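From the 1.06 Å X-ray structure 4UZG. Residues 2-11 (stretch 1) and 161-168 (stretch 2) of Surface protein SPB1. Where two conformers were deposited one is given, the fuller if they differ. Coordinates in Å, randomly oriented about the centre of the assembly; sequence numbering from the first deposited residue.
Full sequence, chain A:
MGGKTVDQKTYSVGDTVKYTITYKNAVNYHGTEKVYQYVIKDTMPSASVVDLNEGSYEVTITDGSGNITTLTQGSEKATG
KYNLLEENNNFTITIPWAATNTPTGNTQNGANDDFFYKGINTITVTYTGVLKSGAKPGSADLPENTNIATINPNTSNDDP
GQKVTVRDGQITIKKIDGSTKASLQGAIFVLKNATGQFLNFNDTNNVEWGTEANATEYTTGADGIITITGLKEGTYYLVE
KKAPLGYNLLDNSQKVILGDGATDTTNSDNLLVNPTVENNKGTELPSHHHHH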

# COMPACT_ATOMS: atom_id res chain seq x y z
N GLY A 2 1.67 -15.28 -3.71
CA GLY A 2 2.94 -15.91 -3.40
C GLY A 2 3.26 -15.88 -1.92
O GLY A 2 2.36 -15.76 -1.08
N GLY A 3 4.55 -15.99 -1.60
CA GLY A 3 5.06 -16.05 -0.23
C GLY A 3 5.23 -14.71 0.46
O GLY A 3 5.57 -14.66 1.62
N LYS A 4 5.00 -13.62 -0.25
CA LYS A 4 5.00 -12.29 0.34
C LYS A 4 3.64 -11.67 0.02
O LYS A 4 3.27 -11.58 -1.15
N THR A 5 2.91 -11.28 1.06
CA THR A 5 1.56 -10.74 0.90
C THR A 5 1.38 -9.48 1.74
O THR A 5 2.18 -9.20 2.64
N VAL A 6 0.33 -8.73 1.42
CA VAL A 6 -0.10 -7.58 2.21
C VAL A 6 -1.55 -7.79 2.63
O VAL A 6 -2.27 -8.59 2.02
N ASP A 7 -1.99 -7.04 3.64
CA ASP A 7 -3.27 -7.27 4.26
C ASP A 7 -4.47 -6.69 3.53
O ASP A 7 -5.59 -7.08 3.84
N GLN A 8 -4.27 -5.75 2.61
CA GLN A 8 -5.38 -5.14 1.88
C GLN A 8 -5.06 -5.09 0.41
O GLN A 8 -3.90 -4.93 0.01
N LYS A 9 -6.09 -5.14 -0.43
CA LYS A 9 -5.93 -5.04 -1.86
C LYS A 9 -5.45 -3.66 -2.31
O LYS A 9 -4.74 -3.53 -3.30
N THR A 10 -5.89 -2.62 -1.60
CA THR A 10 -5.49 -1.24 -1.86
C THR A 10 -5.42 -0.49 -0.56
O THR A 10 -5.97 -0.92 0.47
N TYR A 11 -4.78 0.67 -0.61
CA TYR A 11 -4.54 1.53 0.54
C TYR A 11 -4.70 2.98 0.13
O TYR A 11 -4.57 3.32 -1.04
N GLY A 161 13.08 -15.32 -4.76
CA GLY A 161 12.31 -14.42 -3.93
C GLY A 161 10.86 -14.31 -4.27
O GLY A 161 10.37 -14.83 -5.27
N GLN A 162 10.20 -13.55 -3.41
CA GLN A 162 8.76 -13.36 -3.43
C GLN A 162 8.49 -11.86 -3.37
O GLN A 162 9.07 -11.15 -2.55
N LYS A 163 7.61 -11.39 -4.25
CA LYS A 163 7.35 -9.97 -4.38
C LYS A 163 5.89 -9.66 -4.10
O LYS A 163 5.02 -10.52 -4.31
N VAL A 164 5.62 -8.41 -3.71
CA VAL A 164 4.26 -7.93 -3.67
C VAL A 164 4.27 -6.44 -3.98
O VAL A 164 5.23 -5.75 -3.65
N THR A 165 3.21 -5.97 -4.63
CA THR A 165 3.06 -4.58 -5.03
C THR A 165 1.93 -3.93 -4.24
O THR A 165 0.80 -4.41 -4.29
N VAL A 166 2.22 -2.87 -3.50
CA VAL A 166 1.16 -2.14 -2.82
C VAL A 166 0.44 -1.27 -3.85
O VAL A 166 1.04 -0.80 -4.82
N ARG A 167 -0.86 -1.10 -3.66
CA ARG A 167 -1.69 -0.42 -4.66
C ARG A 167 -2.53 0.68 -4.06
O ARG A 167 -3.02 0.56 -2.93
N ASP A 168 -2.75 1.73 -4.85
CA ASP A 168 -3.71 2.77 -4.53
C ASP A 168 -4.36 3.29 -5.81
O ASP A 168 -4.00 2.86 -6.90

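Two nearly parallel strands, residues 4-6 and 162-165, approach to 5.9 Å between their axes and run at 20° to one another. The contact is built chiefly by Val164, Lys4 and Gln162, all three of which direct their CA-to-CB bonds toward the opposing stretch.

Val164, with chi1 in the p well, has the largest area covered. Its CB lies 3.5 Å from the carbonyl O of Lys4, and its CG1 reaches both the CG of Lys4, at 3.8 Å, and the CG1 of Val6, also at 3.8 Å. A short, branched, apolar side chain suits this place because it meets the two neighbours without leaving a polar group to satisfy. Val6, in the m rotamer, extends the apolar patch: its CG1 also lies 4.3 Å from CG1 of Val166, likewise m. Between Lys4 and Val6, Thr5 points away, as the alternation of a strand requires, just as Lys163 and Thr165 do on the other strand.

Lys4 is fully extended, with all four chi angles t. Its methylenes do the packing here: CB is 3.9 Å from CB of Gln162, and CD is 3.7 Å from the Gln162 carbonyl O. The long aliphatic stem lines the contact while carrying NZ onward to a group elsewhere in the structure, to which the residue is covalently bonded.

Gln162 turns back on itself, with chi1 and chi2 both m, and so brings its amide to the start of stretch 1. Its OE1 accepts a nearly straight hydrogen bond from Gly3 N at 2.9 Å. Glycine fits closely here: a CB on Gly3 would clash with CG of Gln162, and one on Gly2 would clash with OE1. Water 1 joins the backbones, accepting from Lys4 N at 3.0 Å and donating to Lys163 O at 2.9 Å.

Farther along, Asp7 and Gln8 lie out of reach, and water 2 spans the gap, donating to Gln8 O at 3.2 Å and accepting from Arg167 N at 3.0 Å. Arg167 starts sideways, with chi1 and chi2 both m; its CB sits 3.6 Å from Lys9 O, while its end leads away to partners elsewhere in the structure. Its carbonyl O accepts a hydrogen bond from Tyr11 N at 2.9 Å and lies at the edge of the Tyr11 ring. That ring, with chi1 m, carries its OH back to Asp7, donating to OD1 at 2.6 Å, while OH accepts from Gln8 N at 3.0 Å, tying the turn together.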

# COMPACT_ATOMS: atom_id res chain seq x y z
CB LYS A 4 6.13 -11.41 -0.20
CG LYS A 4 6.26 -10.09 0.56
CD LYS A 4 7.36 -9.16 0.02
CE LYS A 4 7.48 -7.95 0.89
NZ LYS A 4 8.45 -6.95 0.39
CB THR A 5 0.50 -11.79 1.32
OG1 THR A 5 0.71 -12.17 2.68
CG2 THR A 5 0.54 -13.02 0.45
CB VAL A 6 0.08 -6.24 1.47
CG1 VAL A 6 1.56 -5.99 1.27
CG2 VAL A 6 -0.67 -6.21 0.15
CB ASP A 7 -3.27 -6.85 5.74
CG ASP A 7 -3.10 -5.36 5.97
OD1 ASP A 7 -2.29 -4.69 5.32
OD2 ASP A 7 -3.78 -4.87 6.88
CB GLN A 8 -5.64 -3.70 2.36
CG GLN A 8 -6.05 -3.63 3.83
CD GLN A 8 -7.50 -4.00 4.06
OE1 GLN A 8 -8.38 -3.28 3.64
NE2 GLN A 8 -7.75 -5.13 4.71
CB LYS A 9 -7.24 -5.39 -2.57
CG LYS A 9 -7.66 -6.84 -2.40
CD LYS A 9 -9.02 -7.10 -3.07
CE LYS A 9 -10.20 -6.33 -2.41
NZ LYS A 9 -10.56 -6.78 -1.02
CB THR A 10 -6.47 -0.50 -2.81
OG1 THR A 10 -7.74 -0.39 -2.18
CG2 THR A 10 -6.62 -1.19 -4.13
CB TYR A 11 -3.11 1.36 1.05
CG TYR A 11 -2.80 -0.03 1.55
CD1 TYR A 11 -3.04 -0.38 2.87
CD2 TYR A 11 -2.26 -0.99 0.71
CE1 TYR A 11 -2.76 -1.67 3.32
CE2 TYR A 11 -1.97 -2.27 1.16
CZ TYR A 11 -2.23 -2.61 2.45
OH TYR A 11 -1.93 -3.89 2.85
CB GLN A 162 8.09 -14.08 -2.24
CG GLN A 162 8.35 -15.58 -2.17
CD GLN A 162 7.72 -16.37 -3.31
OE1 GLN A 162 6.56 -16.14 -3.67
NE2 GLN A 162 8.46 -17.34 -3.84
CB LYS A 163 7.63 -9.53 -5.82
CG LYS A 163 9.08 -9.58 -6.21
CD LYS A 163 9.33 -8.90 -7.54
CE LYS A 163 8.73 -9.59 -8.72
NZ LYS A 163 9.34 -9.02 -9.97
CB VAL A 164 3.55 -8.28 -2.32
CG1 VAL A 164 4.12 -7.44 -1.19
CG2 VAL A 164 2.04 -8.11 -2.42
CB THR A 165 2.75 -4.49 -6.54
OG1 THR A 165 3.76 -5.18 -7.30
CG2 THR A 165 2.62 -3.03 -7.00
CB VAL A 166 1.65 -1.28 -1.64
CG1 VAL A 166 2.23 -2.16 -0.54
CG2 VAL A 166 2.61 -0.20 -2.13
CB ARG A 167 -2.64 -1.43 -5.32
CG ARG A 167 -2.04 -2.65 -5.92
CD ARG A 167 -1.65 -2.44 -7.29
NE ARG A 167 -0.99 -3.56 -7.93
CZ ARG A 167 -0.34 -3.42 -9.06
NH1 ARG A 167 -0.29 -2.24 -9.64
NH2 ARG A 167 0.30 -4.43 -9.60
CB ASP A 168 -3.10 3.87 -3.64
CG ASP A 168 -2.06 4.74 -4.30
OD1 ASP A 168 -1.93 4.79 -5.52
OD2 ASP A 168 -1.38 5.46 -3.50
O HOH W 1 4.68 -13.23 -3.22
O HOH W 2 -2.06 -3.30 -2.00